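Local coordinates for protein sulfatase (PDB 6USS) that probably hydrolyses aryl sulfate esters as a calcium-dependent sulfatase of a gut bacterium, at residues T58-T66 with K275-E285. The protein carries 1 engineered substitution. Residues are numbered along the deposited sequence; the frame is centred on the assembly and turned at random.
Sequences THYNEVYET and KYIDKGLTPKE
The E65 carboxylate is clamped between two lysines of helix 273-279, K275 and K279, in a salt-bridge network. OE1 receives K275 NZ at 2.6 Å on its syn side, 32° out of the carboxylate plane. K275 CG is anti to the backbone N (chi1 175°), and a bend at chi3 (58°) turns NZ to OE1. OE2 turns its anti lone pair to K279 NZ, 2.7 Å away; each oxygen has its own ammonium group, which probably keeps the carboxylate ionised. The extended chain of K279 carries NZ across to V63 O as well, donating at 2.7 Å from above the carbonyl plane; one ammonium group thus ties the last turn of helix 59-63 to the side chain of E65. Alongside, the Y276 ring runs counter to the E65 side chain, bringing OH to 3.3 Å from E65 CB, while the ring edge meets V63 O through CE1. A water links Y276 OH to E65 N.

The contact joins the C-terminal end of the short helix 59-63, opened by a capping box of T58 and N61, and the loop after it to the end of helix 273-279 and the first turn of helix 283-308, on the periphery of the alkaline-phosphatase-like fold. Helix 273-279 ends at G280 in a Schellman motif, and T282 sits at the N-cap of the next, its OG1 taking a weak bond from E285 N. E285 reaches the tyrosines through water: OE1 accepts one shared with Y64 OH and, weakly, another shared with Y60 OH. Farther out, E293 pairs with K275 NZ and Y276 OH, while R333 and D334 N hold E285 OE2.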
loop_
_atom_site.group_PDB
_atom_site.type_symbol
_atom_site.label_atom_id
_atom_site.label_comp_id
_atom_site.label_asym_id
_atom_site.label_seq_id
_atom_site.Cartn_x
_atom_site.Cartn_y
_atom_site.Cartn_z
ATOM N N THR A 58 -26.344 24.356 -24.462
ATOM C CA THR A 58 -25.999 23.934 -25.817
ATOM C C THR A 58 -26.878 22.779 -26.262
ATOM O O THR A 58 -27.660 22.218 -25.492
ATOM C CB THR A 58 -24.543 23.489 -25.942
ATOM O OG1 THR A 58 -24.354 22.310 -25.150
ATOM C CG2 THR A 58 -23.593 24.590 -25.537
ATOM N N HIS A 59 -26.727 22.403 -27.533
ATOM C CA HIS A 59 -27.428 21.220 -28.014
ATOM C C HIS A 59 -26.925 19.960 -27.318
ATOM O O HIS A 59 -27.726 19.060 -27.009
ATOM C CB HIS A 59 -27.288 21.075 -29.528
ATOM C CG HIS A 59 -27.942 19.837 -30.060
ATOM N ND1 HIS A 59 -29.293 19.584 -29.907
ATOM C CD2 HIS A 59 -27.429 18.757 -30.699
ATOM C CE1 HIS A 59 -29.583 18.412 -30.448
ATOM N NE2 HIS A 59 -28.470 17.889 -30.930
ATOM N N TYR A 60 -25.614 19.878 -27.050
ATOM C CA TYR A 60 -25.105 18.755 -26.267
ATOM C C TYR A 60 -25.787 18.683 -24.913
ATOM O O TYR A 60 -26.172 17.596 -24.467
ATOM C CB TYR A 60 -23.600 18.866 -26.081
ATOM C CG TYR A 60 -22.831 18.584 -27.344
ATOM C CD1 TYR A 60 -23.096 17.446 -28.096
ATOM C CD2 TYR A 60 -21.850 19.455 -27.793
ATOM C CE1 TYR A 60 -22.391 17.167 -29.256
ATOM C CE2 TYR A 60 -21.131 19.182 -28.963
ATOM C CZ TYR A 60 -21.414 18.031 -29.679
ATOM O OH TYR A 60 -20.739 17.746 -30.826
ATOM N N ASN A 61 -25.948 19.829 -24.240
ATOM C CA ASN A 61 -26.650 19.826 -22.961
ATOM C C ASN A 61 -28.039 19.247 -23.115
ATOM O O ASN A 61 -28.496 18.480 -22.259
ATOM C CB ASN A 61 -26.747 21.236 -22.389
ATOM C CG ASN A 61 -25.402 21.827 -22.077
ATOM O OD1 ASN A 61 -25.194 23.028 -22.210
ATOM N ND2 ASN A 61 -24.477 20.987 -21.660
ATOM N N GLU A 62 -28.721 19.584 -24.209
ATOM C CA GLU A 62 -30.058 19.045 -24.423
ATOM C C GLU A 62 -30.028 17.528 -24.589
ATOM O O GLU A 62 -30.937 16.837 -24.118
ATOM C CB GLU A 62 -30.725 19.710 -25.635
ATOM C CG GLU A 62 -30.937 21.233 -25.553
ATOM C CD GLU A 62 -31.940 21.676 -24.477
ATOM O OE1 GLU A 62 -32.406 20.837 -23.668
ATOM O OE2 GLU A 62 -32.262 22.884 -24.441
ATOM N N VAL A 63 -28.996 16.978 -25.238
ATOM C CA VAL A 63 -29.057 15.548 -25.562
ATOM C C VAL A 63 -28.485 14.642 -24.459
ATOM O O VAL A 63 -28.992 13.535 -24.253
ATOM C CB VAL A 63 -28.389 15.248 -26.928
ATOM C CG1 VAL A 63 -28.922 16.168 -27.991
ATOM C CG2 VAL A 63 -26.855 15.317 -26.873
ATOM N N TYR A 64 -27.452 15.071 -23.737
ATOM C CA TYR A 64 -26.865 14.201 -22.726
ATOM C C TYR A 64 -27.713 14.201 -21.458
ATOM O O TYR A 64 -28.556 15.072 -21.240
ATOM C CB TYR A 64 -25.431 14.632 -22.398
ATOM C CG TYR A 64 -24.499 14.564 -23.594
ATOM C CD1 TYR A 64 -24.482 13.441 -24.420
ATOM C CD2 TYR A 64 -23.637 15.616 -23.893
ATOM C CE1 TYR A 64 -23.644 13.369 -25.521
ATOM C CE2 TYR A 64 -22.784 15.552 -24.992
ATOM C CZ TYR A 64 -22.794 14.423 -25.811
ATOM O OH TYR A 64 -21.954 14.345 -26.913
ATOM N N GLU A 65 -27.491 13.199 -20.616
ATOM C CA GLU A 65 -28.242 13.066 -19.367
ATOM C C GLU A 65 -27.277 12.804 -18.212
ATOM O O GLU A 65 -26.840 11.669 -17.990
ATOM C CB GLU A 65 -29.292 11.976 -19.487
ATOM C CG GLU A 65 -30.365 12.305 -20.505
ATOM C CD GLU A 65 -31.332 11.161 -20.715
ATOM O OE1 GLU A 65 -31.383 10.252 -19.855
ATOM O OE2 GLU A 65 -32.035 11.156 -21.747
ATOM N N THR A 66 -26.942 13.860 -17.475
ATOM C CA THR A 66 -26.162 13.753 -16.246
ATOM C C THR A 66 -26.984 14.351 -15.106
ATOM O O THR A 66 -26.641 15.410 -14.558
ATOM C CB THR A 66 -24.803 14.440 -16.380
ATOM O OG1 THR A 66 -24.969 15.822 -16.747
ATOM C CG2 THR A 66 -23.963 13.734 -17.435
ATOM N N LYS A 275 -31.997 3.998 -25.727
ATOM C CA LYS A 275 -32.724 5.223 -25.417
ATOM C C LYS A 275 -32.239 6.386 -26.281
ATOM O O LYS A 275 -33.050 7.158 -26.813
ATOM C CB LYS A 275 -32.594 5.551 -23.927
ATOM C CG LYS A 275 -33.243 6.894 -23.551
ATOM C CD LYS A 275 -33.087 7.216 -22.064
ATOM C CE LYS A 275 -31.630 7.256 -21.636
ATOM N NZ LYS A 275 -31.520 7.711 -20.209
ATOM N N TYR A 276 -30.921 6.516 -26.459
ATOM C CA TYR A 276 -30.409 7.629 -27.255
ATOM C C TYR A 276 -30.659 7.417 -28.741
ATOM O O TYR A 276 -30.895 8.386 -29.476
ATOM C CB TYR A 276 -28.920 7.841 -26.968
ATOM C CG TYR A 276 -28.696 8.334 -25.566
ATOM C CD1 TYR A 276 -28.996 9.647 -25.229
ATOM C CD2 TYR A 276 -28.227 7.482 -24.564
ATOM C CE1 TYR A 276 -28.815 10.114 -23.946
ATOM C CE2 TYR A 276 -28.043 7.945 -23.251
ATOM C CZ TYR A 276 -28.346 9.267 -22.956
ATOM O OH TYR A 276 -28.185 9.772 -21.685
ATOM N N ILE A 277 -30.612 6.167 -29.199
ATOM C CA ILE A 277 -30.998 5.873 -30.572
ATOM C C ILE A 277 -32.438 6.306 -30.804
ATOM O O ILE A 277 -32.789 6.798 -31.884
ATOM C CB ILE A 277 -30.794 4.374 -30.885
ATOM C CG1 ILE A 277 -29.314 3.987 -30.812
ATOM C CG2 ILE A 277 -31.308 4.043 -32.265
ATOM C CD1 ILE A 277 -28.499 4.446 -32.018
ATOM N N ASP A 278 -33.288 6.160 -29.779
ATOM C CA ASP A 278 -34.675 6.595 -29.888
ATOM C C ASP A 278 -34.802 8.113 -29.808
ATOM O O ASP A 278 -35.739 8.681 -30.371
ATOM C CB ASP A 278 -35.516 5.934 -28.800
ATOM C CG ASP A 278 -35.628 4.423 -28.982
ATOM O OD1 ASP A 278 -35.659 3.952 -30.144
ATOM O OD2 ASP A 278 -35.681 3.706 -27.959
ATOM N N LYS A 279 -33.881 8.784 -29.108
ATOM C CA LYS A 279 -33.843 10.243 -29.097
ATOM C C LYS A 279 -33.465 10.813 -30.457
ATOM O O LYS A 279 -33.659 12.013 -30.697
ATOM C CB LYS A 279 -32.830 10.738 -28.061
ATOM C CG LYS A 279 -33.394 11.272 -26.754
ATOM C CD LYS A 279 -32.234 11.614 -25.817
ATOM C CE LYS A 279 -32.693 12.340 -24.584
ATOM N NZ LYS A 279 -31.523 12.848 -23.812
ATOM N N GLY A 280 -32.896 9.994 -31.336
ATOM C CA GLY A 280 -32.515 10.436 -32.657
ATOM C C GLY A 280 -31.032 10.566 -32.906
ATOM O O GLY A 280 -30.648 11.119 -33.939
ATOM N N LEU A 281 -30.184 10.086 -32.009
ATOM C CA LEU A 281 -28.752 10.240 -32.203
ATOM C C LEU A 281 -28.205 9.143 -33.113
ATOM O O LEU A 281 -28.743 8.032 -33.188
ATOM C CB LEU A 281 -28.012 10.199 -30.871
ATOM C CG LEU A 281 -28.114 11.373 -29.903
ATOM C CD1 LEU A 281 -29.546 11.540 -29.371
ATOM C CD2 LEU A 281 -27.136 11.114 -28.761
ATOM N N THR A 282 -27.127 9.476 -33.816
ATOM C CA THR A 282 -26.398 8.489 -34.586
ATOM C C THR A 282 -25.811 7.440 -33.644
ATOM O O THR A 282 -25.616 7.711 -32.458
ATOM C CB THR A 282 -25.290 9.170 -35.364
ATOM O OG1 THR A 282 -24.290 9.595 -34.429
ATOM C CG2 THR A 282 -25.837 10.382 -36.103
ATOM N N PRO A 283 -25.539 6.229 -34.140
ATOM C CA PRO A 283 -25.019 5.177 -33.245
ATOM C C PRO A 283 -23.773 5.583 -32.480
ATOM O O PRO A 283 -23.699 5.359 -31.261
ATOM C CB PRO A 283 -24.743 4.018 -34.208
ATOM C CG PRO A 283 -25.706 4.225 -35.318
ATOM C CD PRO A 283 -25.808 5.721 -35.496
ATOM N N LYS A 284 -22.789 6.169 -33.168
ATOM C CA LYS A 284 -21.595 6.679 -32.501
ATOM C C LYS A 284 -21.968 7.615 -31.360
ATOM O O LYS A 284 -21.475 7.471 -30.233
ATOM C CB LYS A 284 -20.702 7.407 -33.506
ATOM C CG LYS A 284 -19.959 6.512 -34.458
ATOM C CD LYS A 284 -19.141 7.354 -35.421
ATOM C CE LYS A 284 -18.344 6.499 -36.376
ATOM N NZ LYS A 284 -19.234 5.805 -37.312
ATOM N N GLU A 285 -22.870 8.562 -31.622
ATOM C CA GLU A 285 -23.218 9.521 -30.578
ATOM C C GLU A 285 -24.101 8.886 -29.499
ATOM O O GLU A 285 -24.009 9.264 -28.326
ATOM C CB GLU A 285 -23.887 10.758 -31.196
ATOM C CG GLU A 285 -22.973 11.591 -32.123
ATOM C CD GLU A 285 -21.679 12.065 -31.454
ATOM O OE1 GLU A 285 -21.735 12.989 -30.602
ATOM O OE2 GLU A 285 -20.600 11.514 -31.780
HETATM O O HOH W 1 -21.052 15.216 -32.102
HETATM O O HOH W 2 -24.172 13.879 -29.237
HETATM O O HOH W 3 -25.822 11.164 -21.672
#